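Local structure of peroxisomal catalase A (Saccharomyces cerevisiae, 1A4E) at residues 169-174 and 417-422. The protein probably breaks down the hydrogen peroxide made by peroxisomal oxidases into water and oxygen, working as a heme-containing homotetramer. Residues are numbered along the deposited sequence; the frame is centred on the assembly and turned at random.
Sequences TPENQV and PYHWAT
T422 presses its side chain into the turn formed by P170 to V174. Its CB lies 3.3 Å from P170 O. One atom further, OG1, held beside the backbone N (chi1 -48°), donates to P170 O at 2.8 Å, in the carbonyl plane and on a lone pair; it also accepts a weak bond from V174 N. A hydroxyl side chain suits this place because one oxygen can both give and receive a bond; CG2 stays at the margin, 4.0 Å from P170 O. The backbone adds T422 N to E171 O, 3.3 Å, the donor standing above the carbonyl plane, and a water bridges E171 O to W420 O. Beside this, E171 uses its aliphatic part: CB meets A421 CB at 3.6 Å, and CG approaches CE1 at the edge of the H419 ring (3.8 Å). The methyl of A421 lies over one face of that imidazole, displaced toward its rim, and the ring's ND1 bonds E18 of a second subunit. A valine in place of T422 would probably leave P170 O without its hydroxyl donor and V174 N without this acceptor. Because the bonds from T422 run to main-chain atoms, they fix the backbone of the loop between helices 160-168 and 176-182 against the chain leaving strand 411-418.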
ATOM      1  N   THR B 169      24.902 -19.814 -20.494  1.00 35.50           N
ATOM      2  CA  THR B 169      23.901 -20.831 -20.844  1.00 33.78           C
ATOM      3  C   THR B 169      23.634 -20.686 -22.338  1.00 37.04           C
ATOM      4  O   THR B 169      23.415 -19.556 -22.774  1.00 37.32           O
ATOM      5  CB  THR B 169      22.594 -20.605 -20.057  1.00 31.67           C
ATOM      6  OG1 THR B 169      22.952 -20.775 -18.706  1.00 31.35           O
ATOM      7  CG2 THR B 169      21.469 -21.576 -20.358  1.00 28.07           C
ATOM      8  N   PRO B 170      23.707 -21.749 -23.161  1.00 39.18           N
ATOM      9  CA  PRO B 170      23.775 -21.670 -24.621  1.00 39.21           C
ATOM     10  C   PRO B 170      22.726 -20.800 -25.287  1.00 38.44           C
ATOM     11  O   PRO B 170      23.067 -19.975 -26.131  1.00 40.31           O
ATOM     12  CB  PRO B 170      23.714 -23.116 -25.061  1.00 38.71           C
ATOM     13  CG  PRO B 170      24.480 -23.790 -23.944  1.00 39.62           C
ATOM     14  CD  PRO B 170      23.853 -23.135 -22.725  1.00 38.58           C
ATOM     15  N   GLU B 171      21.469 -20.927 -24.845  1.00 37.61           N
ATOM     16  CA  GLU B 171      20.365 -20.136 -25.384  1.00 37.83           C
ATOM     17  C   GLU B 171      20.338 -18.677 -24.936  1.00 34.28           C
ATOM     18  O   GLU B 171      19.573 -17.883 -25.472  1.00 35.71           O
ATOM     19  CB  GLU B 171      19.013 -20.781 -25.028  1.00 39.49           C
ATOM     20  CG  GLU B 171      18.739 -21.194 -23.582  1.00 49.10           C
ATOM     21  CD  GLU B 171      19.223 -22.583 -23.144  1.00 55.32           C
ATOM     22  OE1 GLU B 171      20.002 -23.240 -23.845  1.00 55.09           O
ATOM     23  OE2 GLU B 171      18.805 -23.011 -22.068  1.00 57.77           O
ATOM     24  N   ASN B 172      21.181 -18.304 -23.973  1.00 30.94           N
ATOM     25  CA  ASN B 172      21.297 -16.935 -23.496  1.00 31.26           C
ATOM     26  C   ASN B 172      22.542 -16.245 -24.034  1.00 32.45           C
ATOM     27  O   ASN B 172      22.666 -15.027 -23.884  1.00 32.98           O
ATOM     28  CB  ASN B 172      21.372 -16.888 -21.978  1.00 28.52           C
ATOM     29  CG  ASN B 172      20.201 -17.532 -21.267  1.00 30.19           C
ATOM     30  OD1 ASN B 172      19.096 -17.645 -21.783  1.00 30.87           O
ATOM     31  ND2 ASN B 172      20.420 -17.983 -20.039  1.00 29.53           N
ATOM     32  N   GLN B 173      23.460 -16.949 -24.713  1.00 32.24           N
ATOM     33  CA  GLN B 173      24.762 -16.457 -25.184  1.00 31.28           C
ATOM     34  C   GLN B 173      24.559 -15.346 -26.218  1.00 28.67           C
ATOM     35  O   GLN B 173      25.610 -14.694 -26.568  1.00 27.48           O
ATOM     36  CB  GLN B 173      25.553 -17.598 -25.822  1.00 34.23           C
ATOM     37  CG  GLN B 173      25.818 -18.754 -24.857  1.00 35.79           C
ATOM     38  CD  GLN B 173      26.602 -19.900 -25.499  1.00 41.32           C
ATOM     39  OE1 GLN B 173      26.939 -19.828 -26.680  1.00 42.98           O
ATOM     40  NE2 GLN B 173      26.914 -20.966 -24.787  1.00 20.00           N
ATOM     41  N   VAL B 174      23.390 -15.037 -26.731  1.00 28.67           N
ATOM     42  CA  VAL B 174      23.117 -13.891 -27.601  1.00 29.65           C
ATOM     43  C   VAL B 174      23.400 -12.571 -26.861  1.00 28.77           C
ATOM     44  O   VAL B 174      23.425 -11.493 -27.445  1.00 29.19           O
ATOM     45  CB  VAL B 174      21.622 -14.022 -28.102  1.00 30.59           C
ATOM     46  CG1 VAL B 174      20.613 -13.767 -27.006  1.00 28.48           C
ATOM     47  CG2 VAL B 174      21.413 -13.047 -29.238  1.00 32.00           C
ATOM     48  N   PRO B 417       3.943 -19.882 -28.954  1.00 34.25           N
ATOM     49  CA  PRO B 417       4.847 -19.837 -27.814  1.00 32.44           C
ATOM     50  C   PRO B 417       6.268 -19.881 -28.358  1.00 33.55           C
ATOM     51  O   PRO B 417       6.715 -20.931 -28.819  1.00 37.92           O
ATOM     52  CB  PRO B 417       4.476 -21.051 -27.000  1.00 32.11           C
ATOM     53  CG  PRO B 417       3.112 -21.455 -27.487  1.00 32.70           C
ATOM     54  CD  PRO B 417       3.205 -21.143 -28.959  1.00 34.33           C
ATOM     55  N   TYR B 418       7.007 -18.774 -28.329  1.00 32.88           N
ATOM     56  CA  TYR B 418       8.334 -18.761 -28.915  1.00 31.88           C
ATOM     57  C   TYR B 418       9.417 -18.252 -27.985  1.00 32.19           C
ATOM     58  O   TYR B 418       9.254 -17.269 -27.268  1.00 34.30           O
ATOM     59  CB  TYR B 418       8.272 -17.911 -30.186  1.00 34.99           C
ATOM     60  CG  TYR B 418       9.515 -17.925 -31.069  1.00 35.19           C
ATOM     61  CD1 TYR B 418       9.806 -19.036 -31.869  1.00 36.12           C
ATOM     62  CD2 TYR B 418      10.351 -16.807 -31.094  1.00 36.43           C
ATOM     63  CE1 TYR B 418      10.935 -19.028 -32.689  1.00 34.52           C
ATOM     64  CE2 TYR B 418      11.477 -16.795 -31.913  1.00 36.29           C
ATOM     65  CZ  TYR B 418      11.760 -17.906 -32.702  1.00 35.97           C
ATOM     66  OH  TYR B 418      12.866 -17.875 -33.519  1.00 41.41           O
ATOM     67  N   HIS B 419      10.532 -18.980 -28.032  1.00 31.66           N
ATOM     68  CA  HIS B 419      11.738 -18.672 -27.287  1.00 30.71           C
ATOM     69  C   HIS B 419      12.820 -18.446 -28.330  1.00 30.34           C
ATOM     70  O   HIS B 419      13.312 -19.378 -28.961  1.00 34.13           O
ATOM     71  CB  HIS B 419      12.076 -19.853 -26.372  1.00 27.65           C
ATOM     72  CG  HIS B 419      13.412 -19.827 -25.631  1.00 27.71           C
ATOM     73  ND1 HIS B 419      13.898 -20.835 -24.919  1.00 27.79           N
ATOM     74  CD2 HIS B 419      14.350 -18.820 -25.590  1.00 27.22           C
ATOM     75  CE1 HIS B 419      15.077 -20.492 -24.458  1.00 28.41           C
ATOM     76  NE2 HIS B 419      15.339 -19.277 -24.870  1.00 30.07           N
ATOM     77  N   TRP B 420      13.187 -17.180 -28.496  1.00 28.21           N
ATOM     78  CA  TRP B 420      14.197 -16.754 -29.444  1.00 27.84           C
ATOM     79  C   TRP B 420      15.606 -17.021 -28.909  1.00 27.57           C
ATOM     80  O   TRP B 420      16.410 -16.108 -28.710  1.00 29.82           O
ATOM     81  CB  TRP B 420      13.964 -15.258 -29.720  1.00 26.73           C
ATOM     82  CG  TRP B 420      14.453 -14.707 -31.056  1.00 29.24           C
ATOM     83  CD1 TRP B 420      15.027 -15.496 -32.021  1.00 30.65           C
ATOM     84  CD2 TRP B 420      14.353 -13.398 -31.447  1.00 29.64           C
ATOM     85  NE1 TRP B 420      15.286 -14.696 -33.022  1.00 31.81           N
ATOM     86  CE2 TRP B 420      14.907 -13.446 -32.734  1.00 31.16           C
ATOM     87  CE3 TRP B 420      13.885 -12.195 -30.927  1.00 26.07           C
ATOM     88  CZ2 TRP B 420      14.999 -12.295 -33.515  1.00 29.90           C
ATOM     89  CZ3 TRP B 420      13.977 -11.042 -31.709  1.00 27.44           C
ATOM     90  CH2 TRP B 420      14.529 -11.091 -32.991  1.00 29.19           C
ATOM     91  N   ALA B 421      15.926 -18.298 -28.681  1.00 27.13           N
ATOM     92  CA  ALA B 421      17.227 -18.740 -28.196  1.00 27.98           C
ATOM     93  C   ALA B 421      18.370 -18.361 -29.130  1.00 28.81           C
ATOM     94  O   ALA B 421      18.103 -18.012 -30.281  1.00 30.46           O
ATOM     95  CB  ALA B 421      17.176 -20.238 -28.049  1.00 26.45           C
ATOM     96  N   THR B 422      19.631 -18.389 -28.688  1.00 30.11           N
ATOM     97  CA  THR B 422      20.779 -18.106 -29.556  1.00 33.01           C
ATOM     98  C   THR B 422      20.690 -18.942 -30.832  1.00 34.57           C
ATOM     99  O   THR B 422      20.530 -20.165 -30.801  1.00 34.46           O
ATOM    100  CB  THR B 422      22.126 -18.448 -28.867  1.00 33.77           C
ATOM    101  OG1 THR B 422      22.063 -17.859 -27.579  1.00 36.99           O
ATOM    102  CG2 THR B 422      23.361 -17.927 -29.611  1.00 28.83           C
TER
HETATM  103  O   HOH W   1      17.521 -15.994 -26.186  1.00 35.20           O